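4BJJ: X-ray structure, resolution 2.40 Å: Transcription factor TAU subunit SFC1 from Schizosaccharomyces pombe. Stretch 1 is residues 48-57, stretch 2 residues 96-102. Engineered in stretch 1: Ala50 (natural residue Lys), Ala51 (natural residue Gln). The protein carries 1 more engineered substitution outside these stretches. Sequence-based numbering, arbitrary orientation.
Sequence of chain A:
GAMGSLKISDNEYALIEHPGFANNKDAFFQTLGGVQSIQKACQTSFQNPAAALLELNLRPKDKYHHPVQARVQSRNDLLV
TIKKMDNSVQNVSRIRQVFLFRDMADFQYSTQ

Stretch 1, residues 48-57: NPAAALLELN
Stretch 2 (96-102) RQVFLFR

The two stretches belong to one chain and run nearly the same way: the vector from CA of Pro49 to CA of Leu56 lies 20° from that joining CA of Gln97 and CA of Phe101. No hydrogen bond links them, and the nearest CA pairs set the spacing: Pro49 CA to Gln97 CA 8.2 Å, Leu54 CA to Phe99 CA 7.3 Å, Leu56 CA to Phe101 CA 7.8 Å. At these separations side chains from stretch 2 bridge the gap, meeting both side chains and backbone atoms of stretch 1; the contact buries 393 Å², both sides summed.

Stretch 1 leaves a helix at Asn48 (phi/psi -149/70) and makes a 3-10 segment over Pro49 (-44/-46), Ala50 (-59/-20) and Ala51 (-101/-6). Two backbone hydrogen bonds hold this turn, Ala51 N to Asn48 O at 2.8 Å and Ala52 N to Pro49 O at 3.1 Å. Ala50 and Ala51 are engineered and make no contact with stretch 2. The chain then extends through Ala52 (-52/141), Leu53 (-160/140), Leu54 (-159/141), Glu55 (-119/139) and Leu56 (-116/131), with residues 55-56 forming a short strand.

Stretch 2 enters as the continuation of a strand that lasts through Leu100. Arg96 (-86/-27) has no partner in stretch 1. Gln97 (-142/151) directs CB toward it, with chi1 between wells at -123°, chi2 t and chi3 47°. Its amide rests against small apolar groups: Gln97 NE2 is 3.5 Å from Pro49 CB, and Gln97 OE1 is 3.4 Å from Ala52 CB. Since both partners are carbon, these are van der Waals contacts. The proline ring is C-gamma exo.

Strand alternation takes Val98 (-128/133, chi1 t) out of reach and returns Phe99 (-98/113) to the interface, with chi1 m at -61° and chi2 81°. Leu54, chi1 t and chi2 p, packs against this ring: Leu54 CB is 3.6 Å from Phe99 CD2, while Leu54 CD2 lies over one face. Leu53 points its CB away, yet its backbone N reaches the ring edge, 3.8 Å from Phe99 CE2. Ala52 CB adds an apolar contact to Phe99 CZ at 4.2 Å.

Leu100 (-98/107, chi1 m, chi2 t) is again out of reach. Phe101 (-106/-35) follows the strand, with chi1 m at -75° and chi2 -67°, and loses 90 Å² to stretch 1, the largest share of any residue here. Leu56, chi1 t and chi2 p, covers one face in a CH-pi contact: Leu56 CB is 3.8 Å from the Phe101 ring centroid, 26° off the ring normal, and 3.4 Å from Phe101 CE1. At the edge, Leu54 O approaches Phe101 CZ to 3.6 Å, close to the ring plane, so the carbonyl oxygen lies beside the ring's CH edge, with the C=O bond directed past it rather than at it. Leu54 CD2 also meets Phe101 CE2 at 4.0 Å, bringing Leu54 into contact with both aromatic rings.

Arg102 (-67/149; chi1 m, chi2 t, chi3 m) leaves the interface, its guanidinium hydrogen-bonded elsewhere in the structure.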

# COMPACT_ATOMS: atom_id res chain seq x y z
N ASN A 48 8.27 15.65 -8.22
CA ASN A 48 9.29 15.26 -9.16
C ASN A 48 9.58 13.75 -9.08
O ASN A 48 10.64 13.33 -8.63
CB ASN A 48 10.56 16.08 -8.88
CG ASN A 48 11.58 15.99 -10.00
OD1 ASN A 48 11.34 15.30 -10.99
ND2 ASN A 48 12.72 16.66 -9.84
N PRO A 49 8.62 12.93 -9.53
CA PRO A 49 8.66 11.45 -9.39
C PRO A 49 10.01 10.80 -9.71
O PRO A 49 10.49 9.96 -8.95
CB PRO A 49 7.61 10.98 -10.39
CG PRO A 49 6.67 12.15 -10.52
CD PRO A 49 7.45 13.38 -10.30
N ALA A 50 10.62 11.21 -10.81
CA ALA A 50 11.89 10.65 -11.25
C ALA A 50 13.04 10.79 -10.24
O ALA A 50 14.04 10.08 -10.33
CB ALA A 50 12.28 11.31 -12.57
N ALA A 51 12.89 11.73 -9.31
CA ALA A 51 13.93 12.06 -8.33
C ALA A 51 13.70 11.43 -6.97
O ALA A 51 14.53 11.57 -6.07
CB ALA A 51 14.03 13.59 -8.18
N ALA A 52 12.55 10.77 -6.81
CA ALA A 52 12.15 10.19 -5.54
C ALA A 52 13.23 9.30 -4.97
O ALA A 52 13.87 8.54 -5.67
CB ALA A 52 10.86 9.41 -5.71
N LEU A 53 13.39 9.37 -3.66
CA LEU A 53 14.54 8.81 -2.99
C LEU A 53 14.19 8.62 -1.51
O LEU A 53 13.58 9.47 -0.90
CB LEU A 53 15.74 9.78 -3.15
CG LEU A 53 17.09 9.31 -2.63
CD1 LEU A 53 18.20 9.92 -3.44
CD2 LEU A 53 17.27 9.65 -1.16
N LEU A 54 14.62 7.52 -0.93
CA LEU A 54 14.46 7.32 0.49
C LEU A 54 15.47 6.28 0.95
O LEU A 54 15.73 5.29 0.28
CB LEU A 54 13.03 6.88 0.79
CG LEU A 54 12.57 6.73 2.23
CD1 LEU A 54 12.64 8.02 2.99
CD2 LEU A 54 11.13 6.19 2.23
N GLU A 55 16.02 6.51 2.13
CA GLU A 55 17.07 5.68 2.67
C GLU A 55 16.65 5.00 3.99
O GLU A 55 16.00 5.60 4.83
CB GLU A 55 18.29 6.56 2.87
CG GLU A 55 19.59 5.82 2.99
CD GLU A 55 20.77 6.76 3.03
OE1 GLU A 55 21.24 7.14 1.94
OE2 GLU A 55 21.21 7.13 4.14
N LEU A 56 17.02 3.73 4.15
CA LEU A 56 16.65 2.96 5.33
C LEU A 56 17.88 2.56 6.13
O LEU A 56 18.88 2.03 5.60
CB LEU A 56 15.88 1.70 4.93
CG LEU A 56 15.46 0.74 6.06
CD1 LEU A 56 14.36 1.33 6.91
CD2 LEU A 56 15.03 -0.57 5.47
N ASN A 57 17.79 2.81 7.42
CA ASN A 57 18.85 2.47 8.37
C ASN A 57 18.28 1.75 9.60
O ASN A 57 17.86 2.39 10.56
CB ASN A 57 19.57 3.76 8.80
CG ASN A 57 20.83 3.48 9.53
OD1 ASN A 57 21.25 2.34 9.68
ND2 ASN A 57 21.46 4.53 10.00
N ARG A 96 0.13 6.02 -5.79
CA ARG A 96 0.78 6.37 -7.06
C ARG A 96 2.24 5.97 -7.10
O ARG A 96 2.77 5.73 -8.18
CB ARG A 96 0.65 7.86 -7.36
CG ARG A 96 -0.77 8.36 -7.62
CD ARG A 96 -1.54 7.55 -8.62
NE ARG A 96 -0.96 7.51 -9.96
CZ ARG A 96 -1.20 8.42 -10.91
NH1 ARG A 96 -1.96 9.47 -10.68
NH2 ARG A 96 -0.63 8.30 -12.10
N GLN A 97 2.90 5.90 -5.95
CA GLN A 97 4.28 5.45 -5.88
C GLN A 97 4.59 4.60 -4.65
O GLN A 97 4.00 4.75 -3.59
CB GLN A 97 5.28 6.62 -5.95
CG GLN A 97 6.24 6.41 -7.13
CD GLN A 97 7.20 7.55 -7.37
OE1 GLN A 97 7.82 8.06 -6.45
NE2 GLN A 97 7.36 7.91 -8.63
N VAL A 98 5.55 3.70 -4.81
CA VAL A 98 5.94 2.78 -3.77
C VAL A 98 7.43 2.85 -3.56
O VAL A 98 8.19 2.81 -4.51
CB VAL A 98 5.56 1.33 -4.15
CG1 VAL A 98 5.66 0.45 -2.95
CG2 VAL A 98 4.17 1.28 -4.67
N PHE A 99 7.84 2.95 -2.30
CA PHE A 99 9.24 2.75 -1.92
C PHE A 99 9.38 1.32 -1.40
O PHE A 99 8.81 0.95 -0.36
CB PHE A 99 9.64 3.77 -0.85
CG PHE A 99 9.54 5.21 -1.30
CD1 PHE A 99 8.31 5.87 -1.30
CD2 PHE A 99 10.68 5.90 -1.73
CE1 PHE A 99 8.22 7.18 -1.70
CE2 PHE A 99 10.59 7.23 -2.14
CZ PHE A 99 9.36 7.87 -2.11
N LEU A 100 10.12 0.52 -2.15
CA LEU A 100 10.25 -0.91 -1.91
C LEU A 100 11.53 -1.21 -1.14
O LEU A 100 12.63 -1.13 -1.68
CB LEU A 100 10.27 -1.66 -3.24
CG LEU A 100 9.04 -1.47 -4.13
CD1 LEU A 100 9.39 -1.69 -5.58
CD2 LEU A 100 7.90 -2.37 -3.77
N PHE A 101 11.36 -1.54 0.12
CA PHE A 101 12.46 -2.00 0.94
C PHE A 101 12.37 -3.51 1.17
O PHE A 101 13.40 -4.16 1.23
CB PHE A 101 12.50 -1.25 2.26
CG PHE A 101 13.00 0.13 2.15
CD1 PHE A 101 14.32 0.37 1.82
CD2 PHE A 101 12.17 1.19 2.39
CE1 PHE A 101 14.79 1.65 1.71
CE2 PHE A 101 12.64 2.48 2.29
CZ PHE A 101 13.96 2.71 1.96
N ARG A 102 11.17 -4.06 1.30
CA ARG A 102 11.03 -5.53 1.42
C ARG A 102 11.45 -6.19 0.13
O ARG A 102 11.32 -5.60 -0.94
CB ARG A 102 9.60 -5.94 1.73
CG ARG A 102 9.06 -5.24 2.93
CD ARG A 102 7.85 -5.91 3.48
NE ARG A 102 6.64 -5.50 2.79
CZ ARG A 102 5.82 -4.53 3.19
NH1 ARG A 102 6.09 -3.82 4.28
NH2 ARG A 102 4.72 -4.28 2.49